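Local coordinates for Lmo0740 protein (PDB 4RFA) that probably acts as a Crp/Fnr-family transcription activator, joining a cyclic nucleotide-binding-like domain to a DNA-binding domain, at residues 46-50 against 110-114; 55-59 against 101-105; 74-80 against 138-142. The contacts are given in a common frame with arbitrary orientation. Numbering follows the deposited sequence.

Contact 1. Residues 46-50 against 110-114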
loop_
_atom_site.group_PDB
_atom_site.type_symbol
_atom_site.label_atom_id
_atom_site.label_comp_id
_atom_site.label_asym_id
_atom_site.label_seq_id
_atom_site.Cartn_x
_atom_site.Cartn_y
_atom_site.Cartn_z
ATOM N N LYS A 46 2.783 22.532 10.965
ATOM C CA LYS A 46 3.361 21.789 12.081
ATOM C C LYS A 46 2.341 20.770 12.568
ATOM O O LYS A 46 2.583 19.561 12.525
ATOM C CB LYS A 46 3.783 22.733 13.207
ATOM C CG LYS A 46 4.904 23.672 12.790
ATOM C CD LYS A 46 5.557 24.367 13.975
ATOM C CE LYS A 46 6.925 24.913 13.595
ATOM N NZ LYS A 46 7.626 25.555 14.744
ATOM N N ALA A 47 1.190 21.267 13.004
ATOM C CA ALA A 47 0.075 20.405 13.355
ATOM C C ALA A 47 -0.511 19.880 12.052
ATOM O O ALA A 47 -0.937 20.651 11.197
ATOM C CB ALA A 47 -0.964 21.167 14.164
ATOM N N LYS A 48 -0.497 18.565 11.898
ATOM C CA LYS A 48 -0.875 17.932 10.650
ATOM C C LYS A 48 -2.300 17.382 10.762
ATOM O O LYS A 48 -2.846 17.262 11.852
ATOM C CB LYS A 48 0.137 16.833 10.324
ATOM C CG LYS A 48 1.565 17.285 10.598
ATOM C CD LYS A 48 2.592 16.573 9.751
ATOM C CE LYS A 48 3.967 17.183 9.985
ATOM N NZ LYS A 48 4.875 16.826 8.864
ATOM N N SER A 49 -2.899 17.046 9.634
ATOM C CA SER A 49 -4.262 16.542 9.633
ATOM C C SER A 49 -4.485 15.386 8.672
ATOM O O SER A 49 -3.687 15.104 7.799
ATOM C CB SER A 49 -5.238 17.691 9.352
ATOM O OG SER A 49 -4.660 18.655 8.493
ATOM N N ILE A 50 -5.593 14.713 8.889
ATOM C CA ILE A 50 -6.052 13.597 8.109
ATOM C C ILE A 50 -7.197 14.127 7.226
ATOM O O ILE A 50 -7.920 15.018 7.657
ATOM C CB ILE A 50 -6.528 12.503 9.073
ATOM C CG1 ILE A 50 -5.376 12.064 9.968
ATOM C CG2 ILE A 50 -7.046 11.304 8.340
ATOM C CD1 ILE A 50 -4.127 11.680 9.197
ATOM N N ASP A 110 -7.887 17.766 12.080
ATOM C CA ASP A 110 -6.650 17.864 12.795
ATOM C C ASP A 110 -6.394 16.498 13.384
ATOM O O ASP A 110 -7.274 15.878 13.964
ATOM C CB ASP A 110 -6.709 18.974 13.846
ATOM C CG ASP A 110 -5.556 18.904 14.819
ATOM O OD1 ASP A 110 -5.506 17.924 15.611
ATOM O OD2 ASP A 110 -4.699 19.810 14.759
ATOM N N ALA A 111 -5.174 16.019 13.188
ATOM C CA ALA A 111 -4.806 14.657 13.502
ATOM C C ALA A 111 -4.688 14.396 15.017
ATOM O O ALA A 111 -5.150 13.358 15.542
ATOM C CB ALA A 111 -3.483 14.349 12.807
ATOM N N ASP A 112 -4.082 15.324 15.739
ATOM C CA ASP A 112 -4.105 15.228 17.224
ATOM C C ASP A 112 -5.535 15.047 17.791
ATOM O O ASP A 112 -5.771 14.131 18.606
ATOM C CB ASP A 112 -3.433 16.445 17.872
ATOM C CG ASP A 112 -1.983 16.177 18.268
ATOM O OD1 ASP A 112 -1.201 15.663 17.437
ATOM O OD2 ASP A 112 -1.627 16.486 19.428
ATOM N N PHE A 113 -6.463 15.902 17.329
ATOM C CA PHE A 113 -7.888 15.793 17.668
ATOM C C PHE A 113 -8.402 14.411 17.366
ATOM O O PHE A 113 -8.924 13.722 18.215
ATOM C CB PHE A 113 -8.704 16.793 16.842
ATOM C CG PHE A 113 -10.199 16.786 17.115
ATOM C CD1 PHE A 113 -10.707 17.016 18.405
ATOM C CD2 PHE A 113 -11.108 16.677 16.065
ATOM C CE1 PHE A 113 -12.084 17.058 18.630
ATOM C CE2 PHE A 113 -12.481 16.734 16.286
ATOM C CZ PHE A 113 -12.974 16.927 17.570
ATOM N N LEU A 114 -8.258 14.017 16.120
ATOM C CA LEU A 114 -8.807 12.758 15.671
ATOM C C LEU A 114 -8.163 11.643 16.479
ATOM O O LEU A 114 -8.869 10.753 16.970
ATOM C CB LEU A 114 -8.544 12.549 14.166
ATOM C CG LEU A 114 -9.014 11.178 13.677
ATOM C CD1 LEU A 114 -10.508 10.976 13.900
ATOM C CD2 LEU A 114 -8.650 10.975 12.209
#
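The strand-to-helix junction at the end of the Crp-type beta roll is packed here against the start of strand 49-55. Ser-49 and Asp-110 form an antiparallel non-hydrogen-bonded pair with CA atoms 4.2 Å apart. The backbone bonds flanking it are Ala-111 N to Lys-48 O, 3.0 Å with an N-H...O angle of 161°, and the pairing of Ile-50 with Ile-109. Sheet pairing thus runs right up to helix 111-120: the amide of its first residue, which has no acceptor in the preceding helical turn, is satisfied by the neighbouring strand.

Three residues, Ile-50, Ala-111 and Asp-110, each bury about 50 Å². Ile-50 points toward the helix and touches it twice, with CG1 4.1 Å from Ala-111 CB and CB 4.1 Å from Leu-114 CD2. Ala-111 and Leu-114 lie one helical turn apart and both direct CB at the strand. Phe-87, from the loop beyond, touches both Ile-50 and Ala-111. Asp-110 instead turns its CA-to-CB bond away; its CA lies 3.7 Å from Ser-49 CB and its OD2 4.0 Å from Ala-47 CB. Asp-110 is the N-cap residue, and its carboxylate caps the helix, while its carbonyl opens the helical bonding by accepting from Leu-114 N at 3.0 Å. The capping bond, from Phe-113 N to Asp-110 OD1, measures 2.8 Å and is nearly straight at 175°.

Contact 2. Residues 55-59 against 101-105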
loop_
_atom_site.group_PDB
_atom_site.type_symbol
_atom_site.label_atom_id
_atom_site.label_comp_id
_atom_site.label_asym_id
_atom_site.label_seq_id
_atom_site.Cartn_x
_atom_site.Cartn_y
_atom_site.Cartn_z
ATOM N N GLU A 55 -17.263 12.801 -1.053
ATOM C CA GLU A 55 -17.823 12.535 -2.368
ATOM C C GLU A 55 -16.864 12.888 -3.472
ATOM O O GLU A 55 -16.002 13.742 -3.295
ATOM C CB GLU A 55 -19.153 13.292 -2.538
ATOM C CG GLU A 55 -19.032 14.781 -2.560
ATOM C CD GLU A 55 -20.390 15.506 -2.711
ATOM O OE1 GLU A 55 -21.355 15.176 -1.985
ATOM O OE2 GLU A 55 -20.474 16.432 -3.557
ATOM N N GLY A 56 -17.016 12.237 -4.620
ATOM C CA GLY A 56 -16.113 12.448 -5.762
ATOM C C GLY A 56 -14.859 11.558 -5.787
ATOM O O GLY A 56 -14.617 10.774 -4.873
ATOM N N TYR A 57 -14.048 11.728 -6.834
ATOM C CA TYR A 57 -12.934 10.838 -7.126
ATOM C C TYR A 57 -11.738 11.657 -7.502
ATOM O O TYR A 57 -11.846 12.714 -8.116
ATOM C CB TYR A 57 -13.296 9.874 -8.273
ATOM C CG TYR A 57 -14.392 8.900 -7.897
ATOM C CD1 TYR A 57 -15.731 9.202 -8.059
ATOM C CD2 TYR A 57 -14.077 7.682 -7.368
ATOM C CE1 TYR A 57 -16.719 8.288 -7.698
ATOM C CE2 TYR A 57 -15.029 6.788 -7.004
ATOM C CZ TYR A 57 -16.351 7.094 -7.158
ATOM O OH TYR A 57 -17.266 6.147 -6.784
ATOM N N ALA A 58 -10.581 11.211 -7.089
ATOM C CA ALA A 58 -9.366 11.797 -7.607
ATOM C C ALA A 58 -8.413 10.717 -8.057
ATOM O O ALA A 58 -8.649 9.542 -7.819
ATOM C CB ALA A 58 -8.710 12.673 -6.542
ATOM N N ALA A 59 -7.311 11.138 -8.674
ATOM C CA ALA A 59 -6.241 10.234 -9.101
ATOM C C ALA A 59 -4.930 10.673 -8.564
ATOM O O ALA A 59 -4.596 11.859 -8.625
ATOM C CB ALA A 59 -6.150 10.197 -10.627
ATOM N N SER A 101 -13.425 13.743 -11.062
ATOM C CA SER A 101 -14.849 13.920 -11.213
ATOM C C SER A 101 -15.143 15.434 -11.280
ATOM O O SER A 101 -14.232 16.288 -11.180
ATOM C CB SER A 101 -15.586 13.201 -10.084
ATOM O OG SER A 101 -15.112 13.646 -8.839
ATOM N N GLU A 102 -16.403 15.779 -11.492
ATOM C CA GLU A 102 -16.778 17.168 -11.731
ATOM C C GLU A 102 -16.553 17.957 -10.447
ATOM O O GLU A 102 -16.021 19.081 -10.462
ATOM C CB GLU A 102 -18.221 17.238 -12.216
ATOM C CG GLU A 102 -18.463 16.469 -13.528
ATOM N N SER A 103 -16.911 17.330 -9.327
ATOM C CA SER A 103 -16.528 17.823 -8.010
ATOM C C SER A 103 -16.188 16.732 -6.998
ATOM O O SER A 103 -16.481 15.537 -7.192
ATOM C CB SER A 103 -17.646 18.706 -7.431
ATOM O OG SER A 103 -18.726 17.885 -7.028
ATOM N N LEU A 104 -15.554 17.195 -5.921
ATOM C CA LEU A 104 -15.130 16.404 -4.830
ATOM C C LEU A 104 -15.146 17.255 -3.562
ATOM O O LEU A 104 -14.778 18.454 -3.595
ATOM C CB LEU A 104 -13.724 15.872 -5.119
ATOM C CG LEU A 104 -13.010 15.054 -4.056
ATOM C CD1 LEU A 104 -11.998 14.094 -4.710
ATOM C CD2 LEU A 104 -12.335 15.932 -3.012
HETATM N N MSE A 105 -15.584 16.637 -2.470
HETATM C CA MSE A 105 -15.670 17.269 -1.151
HETATM C C MSE A 105 -14.928 16.438 -0.186
HETATM O O MSE A 105 -15.085 15.233 -0.169
HETATM C CB MSE A 105 -17.074 17.264 -0.566
HETATM C CG MSE A 105 -17.178 17.737 0.910
HETATM SE SE MSE A 105 -19.116 17.921 1.298
HETATM C CE MSE A 105 -19.537 19.350 -0.007
#
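In the beta roll, two strand connections cross at this point: 49-55 passes into 58-62, and 95-99 into 103-110, each leaving one antiparallel sheet for the other. Glu-55 and Met-105 (selenomethionine) form an antiparallel hydrogen-bonded pair. Its two bonds are unequal, Met-105 N to Glu-55 O at 3.0 Å and the weak return bond from Glu-55 N to Met-105 O at 3.4 Å.

Past this pair the ladder gives way to a side chain. Tyr-57 N donates to Ser-101 OG at 3.0 Å (159°), and Ser-101 OG donates in turn to Ser-103 O at 2.9 Å, so one hydroxyl serves as acceptor and donor where the regular ladder is interrupted. Ser-101 N reaches Tyr-57 O only weakly, at 3.5 Å; Tyr-57 also has a backbone hydrogen bond with Met-100.

Gly-56 occupies the crossing with phi/psi of 88/179°. A CB there would lie 2.3 Å from Ser-103 O and 2.7 Å from Leu-104 CA, and would also press on the carbonyl of Glu-55; local geometry and neighbours both require glycine. Ser-103 O receives a CA-H...O contact as well, from Gly-56 CA at 3.4 Å. Leu-104 faces the interior, its CD1 4.0 Å from Ala-58 CB.

Contact 3. Residues 74-80 against 138-142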
loop_
_atom_site.group_PDB
_atom_site.type_symbol
_atom_site.label_atom_id
_atom_site.label_comp_id
_atom_site.label_asym_id
_atom_site.label_seq_id
_atom_site.Cartn_x
_atom_site.Cartn_y
_atom_site.Cartn_z
ATOM N N ILE A 74 -3.036 5.213 -8.534
ATOM C CA ILE A 74 -4.214 4.678 -7.852
ATOM C C ILE A 74 -5.276 5.748 -7.801
ATOM O O ILE A 74 -4.930 6.914 -7.864
ATOM C CB ILE A 74 -3.809 4.184 -6.401
ATOM C CG1 ILE A 74 -4.935 3.425 -5.709
ATOM C CG2 ILE A 74 -3.315 5.332 -5.573
ATOM C CD1 ILE A 74 -4.455 2.645 -4.467
ATOM N N PHE A 75 -6.545 5.357 -7.671
ATOM C CA PHE A 75 -7.604 6.301 -7.462
ATOM C C PHE A 75 -7.900 6.534 -5.986
ATOM O O PHE A 75 -7.689 5.673 -5.193
ATOM C CB PHE A 75 -8.853 5.834 -8.190
ATOM C CG PHE A 75 -8.702 5.889 -9.674
ATOM C CD1 PHE A 75 -8.837 7.104 -10.346
ATOM C CD2 PHE A 75 -8.314 4.778 -10.386
ATOM C CE1 PHE A 75 -8.633 7.194 -11.718
ATOM C CE2 PHE A 75 -8.091 4.853 -11.773
ATOM C CZ PHE A 75 -8.241 6.068 -12.439
ATOM N N VAL A 76 -8.472 7.697 -5.671
ATOM C CA VAL A 76 -8.931 8.067 -4.344
ATOM C C VAL A 76 -10.445 8.054 -4.423
ATOM O O VAL A 76 -11.023 8.749 -5.254
ATOM C CB VAL A 76 -8.509 9.519 -4.096
ATOM C CG1 VAL A 76 -9.161 10.111 -2.839
ATOM C CG2 VAL A 76 -7.004 9.585 -4.091
ATOM N N LEU A 77 -11.069 7.281 -3.552
ATOM C CA LEU A 77 -12.501 7.047 -3.529
ATOM C C LEU A 77 -13.166 7.729 -2.336
ATOM O O LEU A 77 -12.498 8.043 -1.349
ATOM C CB LEU A 77 -12.769 5.533 -3.412
ATOM C CG LEU A 77 -11.810 4.676 -4.213
ATOM C CD1 LEU A 77 -12.043 3.184 -3.994
ATOM C CD2 LEU A 77 -11.914 4.987 -5.701
ATOM N N PRO A 78 -14.489 7.964 -2.431
ATOM C CA PRO A 78 -15.274 8.364 -1.282
ATOM C C PRO A 78 -15.011 7.432 -0.111
ATOM O O PRO A 78 -14.934 6.217 -0.308
ATOM C CB PRO A 78 -16.740 8.254 -1.789
ATOM C CG PRO A 78 -16.657 8.408 -3.266
ATOM C CD PRO A 78 -15.347 7.683 -3.597
ATOM N N TYR A 79 -14.798 8.008 1.067
ATOM C CA TYR A 79 -14.516 7.307 2.340
ATOM C C TYR A 79 -13.082 6.858 2.550
ATOM O O TYR A 79 -12.774 6.266 3.590
ATOM C CB TYR A 79 -15.499 6.153 2.578
ATOM C CG TYR A 79 -16.913 6.586 2.301
ATOM C CD1 TYR A 79 -17.471 7.635 3.021
ATOM C CD2 TYR A 79 -17.671 6.000 1.292
ATOM C CE1 TYR A 79 -18.752 8.084 2.772
ATOM C CE2 TYR A 79 -18.961 6.440 1.032
ATOM C CZ TYR A 79 -19.494 7.484 1.780
ATOM O OH TYR A 79 -20.771 7.950 1.549
ATOM N N ASN A 80 -12.193 7.160 1.606
ATOM C CA ASN A 80 -10.756 7.032 1.846
ATOM C C ASN A 80 -10.191 8.066 2.792
ATOM O O ASN A 80 -10.649 9.229 2.844
ATOM C CB ASN A 80 -9.945 7.141 0.530
ATOM C CG ASN A 80 -10.149 5.963 -0.405
ATOM O OD1 ASN A 80 -9.753 6.003 -1.554
ATOM N ND2 ASN A 80 -10.788 4.926 0.072
ATOM N N ARG A 138 -6.249 -2.585 -1.616
ATOM C CA ARG A 138 -6.190 -2.102 -2.990
ATOM C C ARG A 138 -4.750 -1.960 -3.504
ATOM O O ARG A 138 -4.457 -2.232 -4.657
ATOM C CB ARG A 138 -6.954 -0.805 -3.105
ATOM C CG ARG A 138 -8.445 -0.966 -2.831
ATOM C CD ARG A 138 -9.064 0.375 -2.548
ATOM N NE ARG A 138 -8.767 1.234 -3.716
ATOM C CZ ARG A 138 -8.508 2.532 -3.650
ATOM N NH1 ARG A 138 -8.473 3.146 -2.483
ATOM N NH2 ARG A 138 -8.221 3.188 -4.750
ATOM N N HIS A 139 -3.830 -1.616 -2.620
ATOM C CA HIS A 139 -2.419 -1.584 -2.956
ATOM C C HIS A 139 -1.919 -2.972 -3.398
ATOM O O HIS A 139 -1.240 -3.112 -4.405
ATOM C CB HIS A 139 -1.583 -1.099 -1.765
ATOM C CG HIS A 139 -1.692 0.357 -1.464
ATOM N ND1 HIS A 139 -1.072 0.936 -0.372
ATOM C CD2 HIS A 139 -2.363 1.355 -2.080
ATOM C CE1 HIS A 139 -1.314 2.234 -0.367
ATOM N NE2 HIS A 139 -2.104 2.509 -1.388
ATOM N N TYR A 140 -2.240 -3.992 -2.627
ATOM C CA TYR A 140 -1.887 -5.356 -2.988
ATOM C C TYR A 140 -2.454 -5.775 -4.306
ATOM O O TYR A 140 -1.781 -6.411 -5.073
ATOM C CB TYR A 140 -2.365 -6.314 -1.918
ATOM C CG TYR A 140 -1.387 -6.419 -0.803
ATOM C CD1 TYR A 140 -0.274 -7.267 -0.913
ATOM C CD2 TYR A 140 -1.548 -5.700 0.332
ATOM C CE1 TYR A 140 0.661 -7.364 0.112
ATOM C CE2 TYR A 140 -0.636 -5.772 1.369
ATOM C CZ TYR A 140 0.465 -6.604 1.260
ATOM O OH TYR A 140 1.350 -6.684 2.295
ATOM N N ALA A 141 -3.686 -5.420 -4.588
ATOM C CA ALA A 141 -4.262 -5.797 -5.863
ATOM C C ALA A 141 -3.431 -5.196 -6.991
ATOM O O ALA A 141 -3.042 -5.889 -7.943
ATOM C CB ALA A 141 -5.714 -5.361 -5.935
ATOM N N LEU A 142 -3.007 -3.953 -6.798
ATOM C CA LEU A 142 -2.201 -3.288 -7.794
ATOM C C LEU A 142 -0.860 -3.890 -7.967
ATOM O O LEU A 142 -0.351 -3.956 -9.124
ATOM C CB LEU A 142 -2.038 -1.802 -7.501
ATOM C CG LEU A 142 -3.358 -1.112 -7.789
ATOM C CD1 LEU A 142 -3.340 0.242 -7.132
ATOM C CD2 LEU A 142 -3.555 -0.954 -9.266
HETATM O O HOH W 1 -7.531 2.677 -7.777
HETATM O O HOH W 2 -10.178 2.184 -0.212
#
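Ile-74, at the edge of the beta roll, meets the probable dimerisation helix of this Crp-like fold: its CD1 lies 3.4 Å from His-139 CD2 and 3.8 Å from Leu-142 CD1, and also covers one face of the Arg-138 guanidinium. Phe-75 O accepts from Arg-138 NH2 at 2.6 Å (160°), and water 1 links Phe-75 N (2.9 Å) to the same NH2 (3.1 Å). Leu-77 CD1 covers the opposite guanidinium face, 3.6 Å from Arg-138 CZ. A type II turn, Leu-77 to Asn-80, follows; Asn-80 OD1 accepts from Leu-77 N at 2.7 Å and, weakly, from Arg-138 NH1 at 3.3 Å.

Strand 74-76 and helix segment 138-142 run nearly antiparallel, at 157° with axes 10.3 Å apart. Strand 58-62 pairs with the strand, Glu-164 of helix 150-165 forms a salt bridge with Arg-138 NE, and helix 126-143 meets the second subunit, where His-139 ND1 hydrogen-bonds to His-139 ND1 of that chain.

How the contacts relate
Contacts 2 and 3 lie together, centred 14 Å apart, and touch directly: Ala-58 O lies 2.8 Å from Val-76 N, a probable hydrogen bond, and Tyr-57 CE2 packs 3.5 Å from Pro-78 CD. Contact 1 stands apart, its centre 23 Å from that of contact 2 and 22 Å from that of contact 3, which is the one at the subunit interface. Contacts 1 and 2 nevertheless share the sheet in which strands 49-55 and 103-110 are neighbours, with nearest atoms about 11 Å apart; along the chain, contact 2 is nested within contact 1. Contact 1 stays about 7 Å from contact 3 at nearest atoms, but helices 111-120 and 126-143 are consecutive.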